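Side-chain contacts in exported protein (Bacteroides fragilis, PDB 4I17), which is of unknown function but, as an exported protein built of TPR repeats, probably serves as a helical scaffold for binding other proteins: residues Y73-A76 with N77-G81; L159-L162 with F163-G167; Q218-D221 with Q222-M226. All blocks are in the same frame, centred on the assembly; numbering follows the deposited sequence.

The three contacts are short helical stretches of about two turns, contact 1 including the residues that lead into its helix, in an all-helical, elongated chain. In chain order, contact 1 forms the start of helix 75-88, contact 2 lies in the middle of the long helix 149-174, and contact 3 occupies the end of the last helix, 214-224. Contact 1 is on the opposite side of the chain's centre from contacts 2 and 3, its own centre about 37 Å from that of contact 2 and about 43 Å from that of contact 3. Contacts 2 and 3, with centres about 11 Å apart, touch directly: V161 packs on M219, and Y164 on M219, Q222 and V223, joining their two helices.

Contact 1 (Y73-A76 with N77-G81)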
loop_
_atom_site.group_PDB
_atom_site.type_symbol
_atom_site.label_atom_id
_atom_site.label_comp_id
_atom_site.label_asym_id
_atom_site.label_seq_id
_atom_site.Cartn_x
_atom_site.Cartn_y
_atom_site.Cartn_z
ATOM N N TYR A 73 -3.031 -21.836 1.064
ATOM C CA TYR A 73 -2.929 -21.965 2.508
ATOM C C TYR A 73 -2.637 -20.623 3.151
ATOM O O TYR A 73 -1.653 -19.979 2.770
ATOM C CB TYR A 73 -1.797 -22.959 2.882
ATOM C CG TYR A 73 -1.544 -22.988 4.375
ATOM C CD1 TYR A 73 -2.492 -23.513 5.252
ATOM C CD2 TYR A 73 -0.391 -22.430 4.917
ATOM C CE1 TYR A 73 -2.308 -23.456 6.631
ATOM C CE2 TYR A 73 -0.179 -22.402 6.292
ATOM C CZ TYR A 73 -1.155 -22.889 7.146
ATOM O OH TYR A 73 -0.954 -22.862 8.503
ATOM N N ASN A 74 -3.418 -20.250 4.196
ATOM C CA ASN A 74 -3.118 -19.056 5.008
ATOM C C ASN A 74 -2.763 -17.868 4.102
ATOM O O ASN A 74 -1.721 -17.230 4.269
ATOM C CB ASN A 74 -1.898 -19.434 5.888
ATOM C CG ASN A 74 -1.684 -18.629 7.129
ATOM O OD1 ASN A 74 -2.523 -17.835 7.522
ATOM N ND2 ASN A 74 -0.526 -18.812 7.759
ATOM N N LEU A 75 -3.595 -17.647 3.086
ATOM C CA LEU A 75 -3.306 -16.724 1.999
ATOM C C LEU A 75 -2.980 -15.316 2.387
ATOM O O LEU A 75 -2.014 -14.794 1.849
ATOM C CB LEU A 75 -4.429 -16.714 0.978
ATOM C CG LEU A 75 -4.434 -17.927 0.083
ATOM C CD1 LEU A 75 -5.633 -17.894 -0.844
ATOM C CD2 LEU A 75 -3.144 -18.011 -0.733
ATOM N N ALA A 76 -3.738 -14.688 3.280
ATOM C CA ALA A 76 -3.393 -13.304 3.634
ATOM C C ALA A 76 -2.006 -13.236 4.279
ATOM O O ALA A 76 -1.192 -12.388 3.905
ATOM C CB ALA A 76 -4.431 -12.716 4.568
ATOM N N ASN A 77 -1.718 -14.150 5.193
ATOM C CA ASN A 77 -0.410 -14.174 5.843
ATOM C C ASN A 77 0.710 -14.524 4.868
ATOM O O ASN A 77 1.805 -13.972 4.998
ATOM C CB ASN A 77 -0.424 -15.158 7.002
ATOM C CG ASN A 77 -1.172 -14.593 8.182
ATOM O OD1 ASN A 77 -1.128 -13.394 8.456
ATOM N ND2 ASN A 77 -1.938 -15.426 8.851
ATOM N N ALA A 78 0.453 -15.439 3.905
ATOM C CA ALA A 78 1.469 -15.845 2.915
ATOM C C ALA A 78 1.782 -14.682 1.956
ATOM O O ALA A 78 2.950 -14.453 1.651
ATOM C CB ALA A 78 0.996 -17.066 2.133
ATOM N N TYR A 79 0.761 -13.924 1.504
ATOM C CA TYR A 79 1.030 -12.740 0.655
ATOM C C TYR A 79 1.764 -11.656 1.437
ATOM O O TYR A 79 2.641 -11.018 0.874
ATOM C CB TYR A 79 -0.260 -12.136 0.088
ATOM C CG TYR A 79 -0.735 -12.850 -1.156
ATOM C CD1 TYR A 79 -0.069 -12.693 -2.373
ATOM C CD2 TYR A 79 -1.829 -13.702 -1.117
ATOM C CE1 TYR A 79 -0.498 -13.360 -3.523
ATOM C CE2 TYR A 79 -2.285 -14.352 -2.266
ATOM C CZ TYR A 79 -1.611 -14.181 -3.464
ATOM O OH TYR A 79 -2.055 -14.820 -4.590
ATOM N N ILE A 80 1.404 -11.437 2.721
ATOM C CA ILE A 80 2.044 -10.415 3.563
ATOM C C ILE A 80 3.497 -10.799 3.765
ATOM O O ILE A 80 4.380 -9.950 3.628
ATOM C CB ILE A 80 1.291 -10.209 4.901
ATOM C CG1 ILE A 80 -0.066 -9.530 4.659
ATOM C CG2 ILE A 80 2.144 -9.418 5.937
ATOM C CD1 ILE A 80 -1.063 -9.722 5.823
ATOM N N GLY A 81 3.732 -12.088 4.025
ATOM C CA GLY A 81 5.080 -12.615 4.193
ATOM C C GLY A 81 5.934 -12.434 2.954
ATOM O O GLY A 81 7.085 -12.024 3.055
HETATM O O HOH W 1 -4.119 -15.936 6.503
#
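The carboxamides of N74 and N77 meet almost at right angles, their planes 82° apart, where the chain enters helix 75-88. N77 ND2 donates to N74 OD1 over 2.8 Å, from a position tilted out of the N74 carbonyl plane. The torsions bring the two groups together: N74 holds CG anti to its own backbone N (chi1 -159°), whereas N77 turns CG back beside its backbone N (chi1 -75°). A water gives a proton to the same N74 OD1 at 2.7 Å and accepts a longer bond from the backbone N of N77. N74 occupies the N-cap position, yet its side chain makes no direct capping bond; the water provides an indirect link to the N77 amide. Its backbone carbonyl begins the helical pattern, N74 O accepting from A78 N at 2.8 Å.

One turn of helix separates L75 from Y79, whose side chains run alongside each other in the same direction. The leucine touches the phenol ring through one methyl, CD2, 4.1 Å from Y79 CE2, while L75 O takes the Y79 backbone N-H in a nearly straight bond. I80 runs its CG1 branch past A76 O, CG1 at 3.2 Å and CD1 at 3.3 Å.

This helix start belongs to an array of packed helices consistent with a TPR fold: L75, A78 and Y79 rest on I69 of helix 58-70, Y79 also reaches T98 and A105 of helix 92-105, A76 and I80 meet I112 of helix 110-129, and Y73 and N74 contact Y46 of helix 42-54.

Contact 2 (L159-L162 with F163-G167)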
loop_
_atom_site.group_PDB
_atom_site.type_symbol
_atom_site.label_atom_id
_atom_site.label_comp_id
_atom_site.label_asym_id
_atom_site.label_seq_id
_atom_site.Cartn_x
_atom_site.Cartn_y
_atom_site.Cartn_z
ATOM N N LEU A 159 -6.564 13.713 -1.719
ATOM C CA LEU A 159 -6.790 14.261 -3.077
ATOM C C LEU A 159 -7.414 15.642 -2.991
ATOM O O LEU A 159 -7.047 16.530 -3.762
ATOM C CB LEU A 159 -7.685 13.307 -3.871
ATOM C CG LEU A 159 -6.924 12.068 -4.386
ATOM C CD1 LEU A 159 -7.869 10.906 -4.633
ATOM C CD2 LEU A 159 -6.121 12.419 -5.663
ATOM N N GLY A 160 -8.341 15.831 -2.068
ATOM C CA GLY A 160 -8.962 17.147 -1.860
ATOM C C GLY A 160 -7.946 18.193 -1.459
ATOM O O GLY A 160 -7.917 19.296 -2.029
ATOM N N VAL A 161 -7.058 17.850 -0.504
ATOM C CA VAL A 161 -6.021 18.801 -0.066
ATOM C C VAL A 161 -5.034 19.084 -1.219
ATOM O O VAL A 161 -4.585 20.240 -1.400
ATOM C CB VAL A 161 -5.279 18.252 1.175
ATOM C CG1 VAL A 161 -4.048 19.104 1.493
ATOM C CG2 VAL A 161 -6.219 18.179 2.385
ATOM N N LEU A 162 -4.628 18.021 -1.934
ATOM C CA LEU A 162 -3.681 18.162 -3.069
ATOM C C LEU A 162 -4.210 19.210 -4.051
ATOM O O LEU A 162 -3.478 20.137 -4.465
ATOM C CB LEU A 162 -3.550 16.792 -3.771
ATOM C CG LEU A 162 -2.784 16.769 -5.116
ATOM C CD1 LEU A 162 -1.277 16.933 -4.882
ATOM C CD2 LEU A 162 -3.009 15.414 -5.824
ATOM N N PHE A 163 -5.473 19.036 -4.484
ATOM C CA PHE A 163 -6.050 19.996 -5.473
ATOM C C PHE A 163 -6.384 21.363 -4.875
ATOM O O PHE A 163 -6.247 22.366 -5.579
ATOM C CB PHE A 163 -7.255 19.365 -6.201
ATOM C CG PHE A 163 -6.676 18.410 -7.233
ATOM C CD1 PHE A 163 -6.039 18.896 -8.377
ATOM C CD2 PHE A 163 -6.647 17.039 -6.998
ATOM C CE1 PHE A 163 -5.409 18.029 -9.274
ATOM C CE2 PHE A 163 -6.059 16.163 -7.931
ATOM C CZ PHE A 163 -5.437 16.670 -9.056
ATOM N N TYR A 164 -6.754 21.434 -3.592
ATOM C CA TYR A 164 -7.009 22.721 -2.919
ATOM C C TYR A 164 -5.691 23.538 -2.850
ATOM O O TYR A 164 -5.677 24.738 -3.170
ATOM C CB TYR A 164 -7.604 22.477 -1.519
ATOM C CG TYR A 164 -7.846 23.704 -0.662
ATOM C CD1 TYR A 164 -8.243 24.915 -1.230
ATOM C CD2 TYR A 164 -7.776 23.630 0.727
ATOM C CE1 TYR A 164 -8.466 26.045 -0.442
ATOM C CE2 TYR A 164 -8.028 24.745 1.526
ATOM C CZ TYR A 164 -8.377 25.949 0.936
ATOM O OH TYR A 164 -8.627 27.055 1.719
ATOM N N ASN A 165 -4.583 22.868 -2.527
ATOM C CA ASN A 165 -3.253 23.539 -2.450
ATOM C C ASN A 165 -2.790 23.956 -3.838
ATOM O O ASN A 165 -2.220 25.035 -4.012
ATOM C CB ASN A 165 -2.214 22.636 -1.793
ATOM C CG ASN A 165 -2.405 22.531 -0.307
ATOM O OD1 ASN A 165 -3.222 23.242 0.292
ATOM N ND2 ASN A 165 -1.615 21.673 0.328
ATOM N N ASN A 166 -3.064 23.114 -4.824
ATOM C CA ASN A 166 -2.704 23.427 -6.193
ATOM C C ASN A 166 -3.505 24.668 -6.699
ATOM O O ASN A 166 -2.892 25.607 -7.217
ATOM C CB ASN A 166 -2.938 22.229 -7.064
ATOM C CG ASN A 166 -2.518 22.445 -8.481
ATOM O OD1 ASN A 166 -1.403 22.897 -8.776
ATOM N ND2 ASN A 166 -3.414 22.126 -9.370
ATOM N N GLY A 167 -4.824 24.687 -6.490
ATOM C CA GLY A 167 -5.638 25.836 -6.874
ATOM C C GLY A 167 -5.180 27.110 -6.165
ATOM O O GLY A 167 -5.059 28.146 -6.811
#
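The phenyl ring of F163 has L162 over one face and the carbonyl oxygen of L159 at its edge. L162 CG stands 4.3 Å above the ring plane, displaced toward the rim, and its CD2 methyl makes the closer approach, 3.8 Å from F163 CE2. The two side chains run alongside each other, with differing first torsions: L162 has CG anti to the backbone N (chi1 171°), F163 has it beside the backbone N (chi1 -77°). At the ring edge, L159 O lies 3.3 Å from F163 CD2. That same oxygen accepts the F163 backbone N-H at 3.0 Å, with an N-H...O angle of 170°.

Elsewhere on the helix, V161 and N165 point the same way, with V161 CG1 3.7 Å from N165 ND2. G160 presents its carbonyl to Y164, whose backbone N donates over 2.9 Å.

L159 and F163 both pack against E137 of helix 133-143, and they meet Y202 and K198, respectively, of helix 182-209. V161 and Y164 pack on helix 214-224, Y164 also on F196 of helix 182-209. Packing of one helix against several neighbours in this way is consistent with the stacked helices of a TPR-type alpha-solenoid.

Contact 3 (Q218-D221 with Q222-M226); sequences QMQD and QVKAM
Q218 O is gripped by two N-H groups of Q222. The side-chain NE2 makes the shorter bond, 2.8 Å to Q218 O, and the backbone N the longer one, 3.1 Å to that oxygen. They arrive from opposite faces of the carbonyl plane, NE2 standing 38° out of it. The long side chain folds back on its own helix to achieve this: with CG beside the backbone N and a bend at chi2 (-34°), the amide curls round toward the preceding turn, and Q222 CG comes within 3.3 Å of Q218 O. The NE2 bond ties the carboxamide of Q222, itself an exposed residue, to the main chain.

Q220 and K224 pass each other at a slant. The extended lysine lays its aliphatic end against the glutamine amide, K224 CE lying 3.7 Å from Q220 CD, while K224 NZ is 3.8 Å from Q220 OE1. The amide has its stronger polar partner elsewhere, since Q220 NE2 donates to V200 O of helix 182-209. D221 OD1 is 5.1 Å from K224 NZ, too far for a salt bridge, so any attraction is probably weak.

Toward the interior, V223 sets CG2 3.3 Å from M219 O, residue 219 being selenomethionine. M219 and V223 both pack on L203 of helix 182-209, and their other neighbour is helix 149-174. With V223 buried and Q218, Q222 and K224 exposed, the helix is broadly amphipathic despite the buried, polar Q220, consistent with a terminal helix that closes the end of a TPR-type solenoid.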
loop_
_atom_site.group_PDB
_atom_site.type_symbol
_atom_site.label_atom_id
_atom_site.label_comp_id
_atom_site.label_asym_id
_atom_site.label_seq_id
_atom_site.Cartn_x
_atom_site.Cartn_y
_atom_site.Cartn_z
ATOM N N GLN A 218 -15.343 20.937 6.882
ATOM C CA GLN A 218 -14.844 22.309 7.020
ATOM C C GLN A 218 -13.914 22.650 5.862
ATOM O O GLN A 218 -13.994 23.744 5.297
ATOM C CB GLN A 218 -14.136 22.476 8.364
ATOM C CG GLN A 218 -15.108 22.611 9.518
ATOM C CD GLN A 218 -15.532 24.039 9.797
ATOM O OE1 GLN A 218 -16.715 24.389 9.802
ATOM N NE2 GLN A 218 -14.573 24.889 10.096
HETATM N N MSE A 219 -13.049 21.723 5.473
HETATM C CA MSE A 219 -12.171 22.054 4.357
HETATM C C MSE A 219 -12.960 22.161 3.050
HETATM O O MSE A 219 -12.665 23.059 2.255
HETATM C CB MSE A 219 -11.017 21.071 4.208
HETATM C CG MSE A 219 -10.246 21.342 2.936
HETATM SE SE MSE A 219 -8.739 20.260 2.785
HETATM C CE MSE A 219 -7.522 21.325 3.904
ATOM N N GLN A 220 -13.991 21.329 2.849
ATOM C CA GLN A 220 -14.795 21.443 1.627
ATOM C C GLN A 220 -15.455 22.832 1.569
ATOM O O GLN A 220 -15.514 23.452 0.493
ATOM C CB GLN A 220 -15.830 20.339 1.534
ATOM C CG GLN A 220 -16.425 20.253 0.130
ATOM C CD GLN A 220 -17.758 19.568 0.086
ATOM O OE1 GLN A 220 -18.511 19.546 1.053
ATOM N NE2 GLN A 220 -18.082 18.984 -1.061
ATOM N N ASP A 221 -15.910 23.341 2.731
ATOM C CA ASP A 221 -16.503 24.685 2.798
ATOM C C ASP A 221 -15.487 25.742 2.401
ATOM O O ASP A 221 -15.840 26.688 1.696
ATOM C CB ASP A 221 -17.021 24.983 4.218
ATOM C CG ASP A 221 -18.198 24.147 4.690
ATOM O OD1 ASP A 221 -18.911 23.583 3.833
ATOM O OD2 ASP A 221 -18.428 24.091 5.917
ATOM N N GLN A 222 -14.206 25.582 2.830
ATOM C CA GLN A 222 -13.148 26.537 2.467
ATOM C C GLN A 222 -12.935 26.514 0.951
ATOM O O GLN A 222 -12.777 27.571 0.361
ATOM C CB GLN A 222 -11.812 26.235 3.189
ATOM C CG GLN A 222 -11.836 26.112 4.725
ATOM C CD GLN A 222 -12.813 27.010 5.442
ATOM O OE1 GLN A 222 -12.726 28.228 5.347
ATOM N NE2 GLN A 222 -13.754 26.416 6.198
ATOM N N VAL A 223 -12.930 25.319 0.334
ATOM C CA VAL A 223 -12.748 25.227 -1.124
ATOM C C VAL A 223 -13.946 25.884 -1.833
ATOM O O VAL A 223 -13.740 26.697 -2.741
ATOM C CB VAL A 223 -12.474 23.806 -1.668
ATOM C CG1 VAL A 223 -12.007 23.895 -3.131
ATOM C CG2 VAL A 223 -11.416 23.088 -0.841
ATOM N N LYS A 224 -15.179 25.589 -1.397
ATOM C CA LYS A 224 -16.380 26.196 -2.002
ATOM C C LYS A 224 -16.316 27.715 -1.974
ATOM O O LYS A 224 -16.766 28.346 -2.923
ATOM C CB LYS A 224 -17.675 25.727 -1.337
ATOM C CG LYS A 224 -18.015 24.282 -1.649
ATOM C CD LYS A 224 -19.373 23.904 -1.070
ATOM C CE LYS A 224 -19.654 22.434 -1.269
ATOM N NZ LYS A 224 -20.918 22.018 -0.605
ATOM N N ALA A 225 -15.712 28.306 -0.927
ATOM C CA ALA A 225 -15.573 29.773 -0.819
ATOM C C ALA A 225 -14.637 30.360 -1.909
ATOM O O ALA A 225 -14.669 31.568 -2.167
ATOM C CB ALA A 225 -15.040 30.144 0.550
HETATM N N MSE A 226 -13.811 29.512 -2.535
HETATM C CA MSE A 226 -12.858 29.905 -3.587
HETATM C C MSE A 226 -13.479 29.863 -4.970
HETATM O O MSE A 226 -12.902 30.391 -5.911
HETATM C CB MSE A 226 -11.641 28.966 -3.549
HETATM C CG MSE A 226 -10.962 28.970 -2.230
HETATM SE SE MSE A 226 -10.022 30.633 -2.030
HETATM C CE MSE A 226 -8.263 29.769 -1.931
#